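Local coordinates for protein aminotransferase, class IV (Brucella abortus, PDB 4TVI) that probably catalyses the pyridoxal-phosphate-dependent transfer of amino groups between leucine, isoleucine or valine and 2-oxoglutarate in branched-chain amino-acid metabolism, at residues D271-T276 / V283-F288; N219-R224 / V228-P233; R190-A195 / F200-V205; R251-S256 / T299-A304. All blocks are in the same frame, centred on the assembly; numbering follows the deposited sequence.

Contact 1 of 4, residues D271-T276 / V283-F288; sequences DEIFST and VPIIGF
I273 and I285 hold similar first torsions, chi1 -53° and -70°, which set each CG1 beside its own main-chain nitrogen. These torsions turn CG2 of I273 toward the CD1 end of I285 (3.6 Å), and the two chains cross at a slant, while CD1 of I273 reaches CD2 of the F288 ring at 4.3 Å. Beta-branched isoleucine suits both places, since it fills space close to an extended backbone. At F274 chi1 67° leads the ring away from the partner strand, leaving CB close, 3.2 Å from V283 O.

The backbones pair as an antiparallel hairpin. S275 N donates to V283 O in the carbonyl plane (2.7 Å), V283 N returns a bond to S275 O (2.9 Å), and I285 N reaches I273 O at 2.8 Å from well above its carbonyl plane. Beyond this point the strands diverge, and a water accepts from I273 N (3.0 Å) and lies within hydrogen-bonding distance of I285 O, to which it probably donates. P284, which lacks an N-H, suits its non-hydrogen-bonded position opposite F274.

Strand 219-224 flanks 272-277, with D271 and E272 in a classic bulge opposite V223; strand 160-164 borders 281-288 and lays F160 against I285. T276 packs on T242 and V246 of helix 241-252, and E272 bonds to T299 of helix 297-310.

Contact 2 of 4, residues N219-R224 / V228-P233; sequences NVFMVR and VFTPVP
R224 and F229 cross at nearly a right angle, with the guanidinium standing edge-on above the phenyl face, the two planes 75° apart. NH2 sits over the ring centre and CZ of R224 is 4.5 Å from the centroid of F229, a cation-pi contact. M222 CE covers one face of the same guanidinium, and NH1 forms salt bridges with E269 and D266, so arginine here serves an aromatic ring and two carboxylates at once.

At the other end F221 and T230 run alongside one another in the same direction. T230 CB makes a CH-pi contact 3.9 Å from the F221 ring centroid, and V228 CG1 touches the edge of that ring at CD2 (3.6 Å). With chi1 -171° the hydroxyl of T230 is swung trans to its backbone N, over the ring, where OG1 donates to V220 O at 2.7 Å. Threonine suits the place because CB and OG1 both lie over the ring while the hydroxyl proton goes to a main-chain carbonyl.

Reciprocal bonds, M222 N to F229 O (2.8 Å) and F229 N to M222 O (2.7 Å), define an antiparallel beta hairpin within the large mixed sheet of this class IV aminotransferase.

Contact 3 of 4, residues R190-A195 / F200-V205; sequences RMLREA and FHNALV
In a beta-alpha-beta crossover, helix 185-198 lies across the strand that follows it, and M191, L192 and A195 supply the helix side of the interface. M191 runs extended beyond CG and meets V205 at about a right angle: SD rests against CG2 (3.6 Å) and CE against CG1 (3.5 Å) of that valine. An unbranched, pliable methionine can reach from helix to strand here. One turn later the small A195 lets the backbones come close: its CB lies 3.4 Å from N202 O and faces A203 CB.

The crossover links strand 160-164 to its parallel neighbour 202-206, and the connection carries K180, the lysine bound to the pyridoxal phosphate, a few residues ahead of the helix. As the helix ends, F200 N donates to A195 O (2.9 Å), approaching from 41° above the carbonyl plane. A water ties L192 O to H201 O, donating to both.

N202 folds its amide forward over the next peptide, a direction set by chi1 of -153°. Its OD1 accepts the N-H of A203 in plane on a lone pair (2.6 Å) and a second N-H from A216, while ND2 bonds to T217, a use of both amide ends that suits asparagine. CD2 of L192 packs 3.7 Å from the same OD1, and L192 also packs on V136 of the second subunit.

Contact 4 of 4, residues R251-S256 / T299-A304; sequences REAGVS and TKRARA
This is a small surface contact in which one long arginine, R301, reaches from helix 297-310 to the turn that ends helix 241-252, where it meets A253 and V255. R301 leaves its helix with CG pointing opposite the main-chain nitrogen (chi1 -173°) and stays extended as far as NE, which carries the guanidinium over to the turn. There A253 CB sits over one face of the group, 4.0 Å from NH2. V255 and R301 pass antiparallel to each other, with CG2 of the valine 3.6 Å from NH1. Alanine is small enough for its CB to lie over the guanidinium face, and valine adds an apolar methyl beside NH1.

The turn itself is a Schellman motif. G254 takes a positive phi of 93°, at which a CB would press on the preceding carbonyl oxygen, so glycine fits, and its N bonds back to R251 O (3.0 Å).

Past the turn V255 packs on V228 and S256 joins strand 227-231 through a backbone bond. On the opposing helix, T299 OG1 bonds to E272 of strand 272-277, and R303 bonds to the carbonyl of V282 on strand 281-288 and pairs with E156, tying the helix to the sheet and to the residues just before strand 160-164.

How the contacts relate
From the N terminus, contact 3 comes first, closing a short loop between the helix after the cofactor lysine and strand 202-206. Contact 2 follows in series as the hairpin of strands 219-224 and 227-231. The first segment of contact 4 then opens a long loop at 251-256 that closes only at 299-304, and contact 1, the hairpin of strands 272-277 and 281-288, is nested inside it; none cross. Contacts 1, 2 and 3 all reach one mixed sheet: strands 272-277 and 219-224 are direct neighbours, and L204 touches both F288 and V220. Contact 4 joins helix 297-310 to the turn after helix 241-252, beside strand 227-231 of contact 2.

Contact 1 of 4, residues D271-T276 / V283-F288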
# COMPACT_ATOMS: atom_id res chain seq x y z
N ASP A 271 7.91 4.96 33.73
CA ASP A 271 7.06 4.58 34.85
C ASP A 271 5.75 4.05 34.29
O ASP A 271 5.19 3.07 34.79
CB ASP A 271 6.80 5.76 35.80
CG ASP A 271 8.08 6.31 36.41
OD1 ASP A 271 9.02 5.51 36.62
OD2 ASP A 271 8.14 7.52 36.69
N GLU A 272 5.25 4.73 33.26
CA GLU A 272 4.04 4.31 32.56
C GLU A 272 4.23 4.44 31.06
O GLU A 272 4.97 5.30 30.59
CB GLU A 272 2.83 5.16 32.98
CG GLU A 272 2.69 5.46 34.46
CD GLU A 272 1.48 6.34 34.74
OE1 GLU A 272 0.54 6.33 33.91
OE2 GLU A 272 1.47 7.04 35.77
N ILE A 273 3.52 3.60 30.32
CA ILE A 273 3.45 3.72 28.87
C ILE A 273 1.98 3.61 28.46
O ILE A 273 1.25 2.77 28.98
CB ILE A 273 4.28 2.64 28.14
CG1 ILE A 273 5.73 2.62 28.65
CG2 ILE A 273 4.27 2.87 26.63
CD1 ILE A 273 6.60 1.55 27.99
N PHE A 274 1.55 4.46 27.54
CA PHE A 274 0.21 4.33 26.99
C PHE A 274 0.14 4.76 25.53
O PHE A 274 1.09 5.31 24.98
CB PHE A 274 -0.81 5.10 27.84
CG PHE A 274 -0.66 6.61 27.79
CD1 PHE A 274 0.15 7.27 28.71
CD2 PHE A 274 -1.38 7.37 26.88
CE1 PHE A 274 0.26 8.65 28.70
CE2 PHE A 274 -1.27 8.75 26.86
CZ PHE A 274 -0.45 9.39 27.77
N SER A 275 -0.98 4.46 24.88
CA SER A 275 -1.16 4.82 23.49
C SER A 275 -2.44 5.64 23.32
O SER A 275 -3.33 5.60 24.17
CB SER A 275 -1.21 3.58 22.61
OG SER A 275 -2.40 2.84 22.82
N THR A 276 -2.50 6.39 22.23
CA THR A 276 -3.71 7.13 21.87
C THR A 276 -4.10 6.79 20.44
O THR A 276 -3.25 6.48 19.61
CB THR A 276 -3.54 8.66 22.00
OG1 THR A 276 -2.53 9.11 21.09
CG2 THR A 276 -3.16 9.05 23.43
N VAL A 283 -5.19 4.16 25.83
CA VAL A 283 -5.02 2.76 26.17
C VAL A 283 -3.67 2.53 26.83
O VAL A 283 -2.63 2.91 26.28
CB VAL A 283 -5.14 1.84 24.92
CG1 VAL A 283 -4.89 0.39 25.30
CG2 VAL A 283 -6.52 1.96 24.30
N PRO A 284 -3.66 1.89 28.01
CA PRO A 284 -2.41 1.62 28.72
C PRO A 284 -1.60 0.51 28.06
O PRO A 284 -2.16 -0.42 27.48
CB PRO A 284 -2.88 1.19 30.10
CG PRO A 284 -4.21 0.56 29.85
CD PRO A 284 -4.83 1.36 28.73
N ILE A 285 -0.29 0.63 28.16
CA ILE A 285 0.60 -0.42 27.74
C ILE A 285 1.18 -1.02 29.00
O ILE A 285 1.90 -0.36 29.75
CB ILE A 285 1.67 0.12 26.78
CG1 ILE A 285 1.00 0.47 25.45
CG2 ILE A 285 2.79 -0.89 26.59
CD1 ILE A 285 1.86 1.26 24.48
N ILE A 286 0.83 -2.28 29.25
CA ILE A 286 1.06 -2.92 30.54
C ILE A 286 2.24 -3.88 30.55
O ILE A 286 2.40 -4.68 31.47
CB ILE A 286 -0.18 -3.69 31.00
CG1 ILE A 286 -0.57 -4.75 29.96
CG2 ILE A 286 -1.34 -2.72 31.25
CD1 ILE A 286 -1.81 -5.54 30.32
N GLY A 287 3.06 -3.82 29.51
CA GLY A 287 4.23 -4.67 29.41
C GLY A 287 5.13 -4.27 28.27
O GLY A 287 4.67 -4.00 27.16
N PHE A 288 6.43 -4.23 28.55
CA PHE A 288 7.44 -4.01 27.52
C PHE A 288 8.51 -5.08 27.68
O PHE A 288 9.36 -4.99 28.56
CB PHE A 288 8.04 -2.60 27.62
CG PHE A 288 8.94 -2.23 26.47
CD1 PHE A 288 9.02 -3.03 25.34
CD2 PHE A 288 9.70 -1.07 26.53
CE1 PHE A 288 9.85 -2.69 24.29
CE2 PHE A 288 10.53 -0.72 25.48
CZ PHE A 288 10.61 -1.53 24.35
O HOH W 1 1.91 1.63 31.85

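Contact 2 of 4, residues N219-R224 / V228-P233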
# COMPACT_ATOMS: atom_id res chain seq x y z
N ASN A 219 -0.25 6.09 18.11
CA ASN A 219 0.73 6.97 18.75
C ASN A 219 1.06 6.46 20.14
O ASN A 219 0.23 5.84 20.79
CB ASN A 219 0.20 8.40 18.83
CG ASN A 219 0.12 9.07 17.48
OD1 ASN A 219 -0.94 9.51 17.05
ND2 ASN A 219 1.26 9.14 16.79
N VAL A 220 2.29 6.71 20.58
CA VAL A 220 2.74 6.19 21.87
C VAL A 220 3.16 7.33 22.79
O VAL A 220 3.64 8.37 22.33
CB VAL A 220 3.89 5.18 21.70
CG1 VAL A 220 5.19 5.88 21.28
CG2 VAL A 220 4.10 4.36 22.97
N PHE A 221 2.93 7.13 24.08
CA PHE A 221 3.30 8.07 25.13
C PHE A 221 4.01 7.33 26.24
O PHE A 221 3.80 6.13 26.43
CB PHE A 221 2.07 8.76 25.73
CG PHE A 221 1.45 9.82 24.86
CD1 PHE A 221 0.68 9.47 23.75
CD2 PHE A 221 1.58 11.16 25.18
CE1 PHE A 221 0.09 10.45 22.97
CE2 PHE A 221 1.00 12.14 24.41
CZ PHE A 221 0.24 11.79 23.30
N MET A 222 4.82 8.04 27.00
CA MET A 222 5.37 7.49 28.23
C MET A 222 5.36 8.53 29.34
O MET A 222 5.29 9.73 29.10
CB MET A 222 6.79 6.97 28.00
CG MET A 222 7.76 8.00 27.44
SD MET A 222 9.47 7.43 27.51
CE MET A 222 9.91 7.92 29.17
N VAL A 223 5.41 8.04 30.58
CA VAL A 223 5.44 8.89 31.75
C VAL A 223 6.69 8.59 32.55
O VAL A 223 7.03 7.43 32.78
CB VAL A 223 4.20 8.69 32.63
CG1 VAL A 223 4.20 9.70 33.79
CG2 VAL A 223 2.92 8.83 31.80
N ARG A 224 7.38 9.64 32.97
CA ARG A 224 8.61 9.47 33.73
C ARG A 224 8.74 10.64 34.69
O ARG A 224 8.75 11.80 34.28
CB ARG A 224 9.81 9.38 32.79
CG ARG A 224 11.16 9.20 33.46
CD ARG A 224 12.24 8.95 32.40
NE ARG A 224 12.24 10.01 31.39
CZ ARG A 224 12.90 9.97 30.24
NH1 ARG A 224 13.64 8.91 29.92
NH2 ARG A 224 12.81 10.99 29.41
N VAL A 228 5.12 13.73 31.13
CA VAL A 228 4.75 12.93 29.98
C VAL A 228 5.68 13.21 28.81
O VAL A 228 5.97 14.37 28.50
CB VAL A 228 3.29 13.19 29.56
CG1 VAL A 228 2.92 12.38 28.33
CG2 VAL A 228 2.35 12.88 30.71
N PHE A 229 6.17 12.15 28.17
CA PHE A 229 7.01 12.26 26.98
C PHE A 229 6.38 11.49 25.83
O PHE A 229 5.82 10.41 26.02
CB PHE A 229 8.43 11.71 27.25
CG PHE A 229 9.19 12.47 28.31
CD1 PHE A 229 8.99 12.19 29.66
CD2 PHE A 229 10.12 13.43 27.96
CE1 PHE A 229 9.70 12.88 30.64
CE2 PHE A 229 10.83 14.12 28.94
CZ PHE A 229 10.62 13.84 30.27
N THR A 230 6.46 12.06 24.63
CA THR A 230 5.94 11.43 23.43
C THR A 230 6.81 11.84 22.25
O THR A 230 7.33 12.97 22.22
CB THR A 230 4.46 11.83 23.19
OG1 THR A 230 3.91 11.03 22.13
CG2 THR A 230 4.34 13.29 22.83
N PRO A 231 7.01 10.93 21.28
CA PRO A 231 7.85 11.22 20.12
C PRO A 231 7.47 12.51 19.41
O PRO A 231 6.28 12.73 19.13
CB PRO A 231 7.62 10.01 19.21
CG PRO A 231 7.32 8.90 20.15
CD PRO A 231 6.55 9.53 21.29
N VAL A 232 8.46 13.34 19.12
CA VAL A 232 8.20 14.56 18.37
C VAL A 232 7.80 14.15 16.96
O VAL A 232 8.42 13.27 16.36
CB VAL A 232 9.44 15.50 18.34
CG1 VAL A 232 10.67 14.79 17.78
CG2 VAL A 232 9.15 16.76 17.55
N PRO A 233 6.71 14.75 16.44
CA PRO A 233 6.30 14.46 15.06
C PRO A 233 7.41 14.80 14.08
O PRO A 233 7.90 15.93 14.13
CB PRO A 233 5.09 15.37 14.84
CG PRO A 233 4.57 15.65 16.23
CD PRO A 233 5.79 15.69 17.10

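Contact 3 of 4, residues R190-A195 / F200-V205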
# COMPACT_ATOMS: atom_id res chain seq x y z
N ARG A 190 3.06 -6.76 9.34
CA ARG A 190 4.16 -7.69 9.58
C ARG A 190 4.81 -7.44 10.95
O ARG A 190 5.28 -8.38 11.59
CB ARG A 190 5.19 -7.64 8.44
CG ARG A 190 5.80 -6.28 8.16
CD ARG A 190 6.83 -6.36 7.03
NE ARG A 190 7.55 -5.10 6.87
CZ ARG A 190 8.65 -4.94 6.14
NH1 ARG A 190 9.19 -5.98 5.50
NH2 ARG A 190 9.23 -3.76 6.07
N MET A 191 4.84 -6.18 11.39
CA MET A 191 5.34 -5.87 12.72
C MET A 191 4.47 -6.54 13.77
O MET A 191 4.97 -7.12 14.74
CB MET A 191 5.36 -4.36 12.97
CG MET A 191 6.30 -3.58 12.06
SD MET A 191 6.04 -1.80 12.26
CE MET A 191 7.19 -1.14 11.06
N LEU A 192 3.16 -6.46 13.58
CA LEU A 192 2.21 -7.08 14.49
C LEU A 192 2.36 -8.59 14.47
O LEU A 192 2.33 -9.24 15.52
CB LEU A 192 0.78 -6.68 14.13
CG LEU A 192 0.44 -5.22 14.45
CD1 LEU A 192 -0.85 -4.81 13.78
CD2 LEU A 192 0.35 -5.02 15.95
N ARG A 193 2.54 -9.14 13.27
CA ARG A 193 2.77 -10.58 13.12
C ARG A 193 4.01 -10.99 13.92
O ARG A 193 4.00 -12.00 14.62
CB ARG A 193 2.94 -10.96 11.65
CG ARG A 193 3.34 -12.42 11.45
CD ARG A 193 3.96 -12.66 10.07
NE ARG A 193 5.02 -11.70 9.78
CZ ARG A 193 6.28 -11.81 10.19
NH1 ARG A 193 6.65 -12.85 10.93
NH2 ARG A 193 7.16 -10.87 9.87
N GLU A 194 5.07 -10.20 13.80
CA GLU A 194 6.30 -10.48 14.52
C GLU A 194 6.10 -10.40 16.03
O GLU A 194 6.57 -11.26 16.78
CB GLU A 194 7.39 -9.50 14.10
CG GLU A 194 8.81 -10.00 14.34
CD GLU A 194 9.85 -9.00 13.87
OE1 GLU A 194 9.65 -7.79 14.09
OE2 GLU A 194 10.86 -9.43 13.29
N ALA A 195 5.38 -9.37 16.48
CA ALA A 195 5.12 -9.19 17.90
C ALA A 195 4.33 -10.37 18.45
O ALA A 195 4.67 -10.93 19.49
CB ALA A 195 4.37 -7.89 18.14
N PHE A 200 3.67 -11.09 22.18
CA PHE A 200 3.22 -9.75 22.58
C PHE A 200 2.13 -9.24 21.64
O PHE A 200 2.01 -9.71 20.52
CB PHE A 200 4.41 -8.79 22.60
CG PHE A 200 5.51 -9.21 23.53
CD1 PHE A 200 6.51 -10.07 23.10
CD2 PHE A 200 5.53 -8.77 24.84
CE1 PHE A 200 7.52 -10.46 23.96
CE2 PHE A 200 6.53 -9.16 25.71
CZ PHE A 200 7.53 -10.01 25.27
N HIS A 201 1.35 -8.27 22.11
CA HIS A 201 0.22 -7.77 21.33
C HIS A 201 0.65 -6.84 20.20
O HIS A 201 0.04 -6.81 19.14
CB HIS A 201 -0.77 -7.00 22.21
CG HIS A 201 -1.37 -7.81 23.31
ND1 HIS A 201 -0.96 -7.72 24.62
CD2 HIS A 201 -2.38 -8.72 23.29
CE1 HIS A 201 -1.67 -8.55 25.36
NE2 HIS A 201 -2.54 -9.16 24.58
N ASN A 202 1.70 -6.07 20.47
CA ASN A 202 2.02 -4.94 19.62
C ASN A 202 3.52 -4.68 19.63
O ASN A 202 4.27 -5.34 20.36
CB ASN A 202 1.25 -3.71 20.10
CG ASN A 202 0.98 -2.70 18.99
OD1 ASN A 202 1.83 -2.47 18.13
ND2 ASN A 202 -0.21 -2.12 18.99
N ALA A 203 3.96 -3.74 18.80
CA ALA A 203 5.38 -3.44 18.69
C ALA A 203 5.65 -1.96 18.92
O ALA A 203 4.84 -1.12 18.56
CB ALA A 203 5.91 -3.87 17.33
N LEU A 204 6.78 -1.66 19.55
CA LEU A 204 7.25 -0.28 19.66
C LEU A 204 8.17 -0.01 18.47
O LEU A 204 9.26 -0.60 18.37
CB LEU A 204 7.96 -0.04 20.99
CG LEU A 204 8.30 1.42 21.32
CD1 LEU A 204 7.03 2.29 21.41
CD2 LEU A 204 9.14 1.52 22.60
N VAL A 205 7.73 0.86 17.57
CA VAL A 205 8.36 1.01 16.26
C VAL A 205 9.26 2.24 16.18
O VAL A 205 8.91 3.32 16.65
CB VAL A 205 7.29 1.09 15.16
CG1 VAL A 205 7.93 0.96 13.79
CG2 VAL A 205 6.23 0.02 15.36
O HOH W 2 -0.13 -8.72 17.00

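Contact 4 of 4, residues R251-S256 / T299-A304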
# COMPACT_ATOMS: atom_id res chain seq x y z
N ARG A 251 -1.71 19.31 29.22
CA ARG A 251 -1.03 20.57 29.51
C ARG A 251 -1.98 21.54 30.21
O ARG A 251 -1.57 22.26 31.11
CB ARG A 251 -0.46 21.20 28.24
CG ARG A 251 0.73 20.44 27.68
CD ARG A 251 1.39 21.18 26.53
NE ARG A 251 2.59 20.50 26.06
CZ ARG A 251 2.99 20.49 24.79
NH1 ARG A 251 2.26 21.10 23.86
NH2 ARG A 251 4.09 19.84 24.44
N GLU A 252 -3.26 21.52 29.81
CA GLU A 252 -4.26 22.38 30.44
C GLU A 252 -4.53 21.99 31.88
O GLU A 252 -4.96 22.81 32.68
CB GLU A 252 -5.57 22.36 29.65
CG GLU A 252 -5.49 23.11 28.34
CD GLU A 252 -6.79 23.08 27.56
OE1 GLU A 252 -7.78 22.50 28.07
OE2 GLU A 252 -6.83 23.65 26.45
N ALA A 253 -4.29 20.73 32.22
CA ALA A 253 -4.49 20.26 33.58
C ALA A 253 -3.23 20.48 34.44
O ALA A 253 -3.20 20.14 35.62
CB ALA A 253 -4.88 18.79 33.59
N GLY A 254 -2.21 21.09 33.84
CA GLY A 254 -0.98 21.41 34.55
C GLY A 254 0.10 20.35 34.44
O GLY A 254 1.13 20.41 35.11
N VAL A 255 -0.12 19.36 33.57
CA VAL A 255 0.87 18.31 33.37
C VAL A 255 1.87 18.71 32.29
O VAL A 255 1.48 19.20 31.23
CB VAL A 255 0.20 16.98 32.95
CG1 VAL A 255 1.25 15.89 32.73
CG2 VAL A 255 -0.81 16.54 33.99
N SER A 256 3.16 18.54 32.57
CA SER A 256 4.18 18.80 31.57
C SER A 256 4.23 17.70 30.51
O SER A 256 4.39 16.52 30.83
CB SER A 256 5.56 18.94 32.22
OG SER A 256 5.61 20.09 33.04
N THR A 299 -1.72 7.89 33.22
CA THR A 299 -2.48 7.36 32.09
C THR A 299 -3.97 7.48 32.35
O THR A 299 -4.74 7.93 31.50
CB THR A 299 -2.14 5.89 31.81
OG1 THR A 299 -0.74 5.76 31.52
CG2 THR A 299 -2.95 5.37 30.63
N LYS A 300 -4.38 7.07 33.55
CA LYS A 300 -5.78 7.14 33.96
C LYS A 300 -6.28 8.58 33.95
O LYS A 300 -7.42 8.85 33.55
CB LYS A 300 -5.96 6.51 35.34
CG LYS A 300 -5.72 5.00 35.37
CD LYS A 300 -6.08 4.38 36.70
CE LYS A 300 -5.88 2.87 36.67
NZ LYS A 300 -5.93 2.29 38.04
N ARG A 301 -5.43 9.50 34.38
CA ARG A 301 -5.79 10.92 34.39
C ARG A 301 -5.99 11.42 32.97
O ARG A 301 -6.96 12.13 32.68
CB ARG A 301 -4.74 11.75 35.10
CG ARG A 301 -5.15 13.19 35.29
CD ARG A 301 -4.05 13.99 35.97
NE ARG A 301 -4.53 15.30 36.40
CZ ARG A 301 -3.75 16.24 36.95
NH1 ARG A 301 -2.46 16.01 37.13
NH2 ARG A 301 -4.28 17.40 37.31
N ALA A 302 -5.07 11.05 32.09
CA ALA A 302 -5.15 11.40 30.67
C ALA A 302 -6.49 10.95 30.09
O ALA A 302 -7.19 11.73 29.44
CB ALA A 302 -4.00 10.77 29.90
N ARG A 303 -6.84 9.69 30.35
CA ARG A 303 -8.10 9.14 29.87
C ARG A 303 -9.28 9.88 30.49
O ARG A 303 -10.26 10.20 29.81
CB ARG A 303 -8.17 7.64 30.17
CG ARG A 303 -9.39 6.93 29.59
CD ARG A 303 -9.32 5.42 29.82
NE ARG A 303 -10.59 4.76 29.50
CZ ARG A 303 -10.93 4.33 28.29
NH1 ARG A 303 -10.09 4.48 27.27
NH2 ARG A 303 -12.11 3.75 28.10
N ALA A 304 -9.17 10.19 31.78
CA ALA A 304 -10.24 10.90 32.48
C ALA A 304 -10.45 12.28 31.88
O ALA A 304 -11.59 12.71 31.66
CB ALA A 304 -9.93 11.01 33.97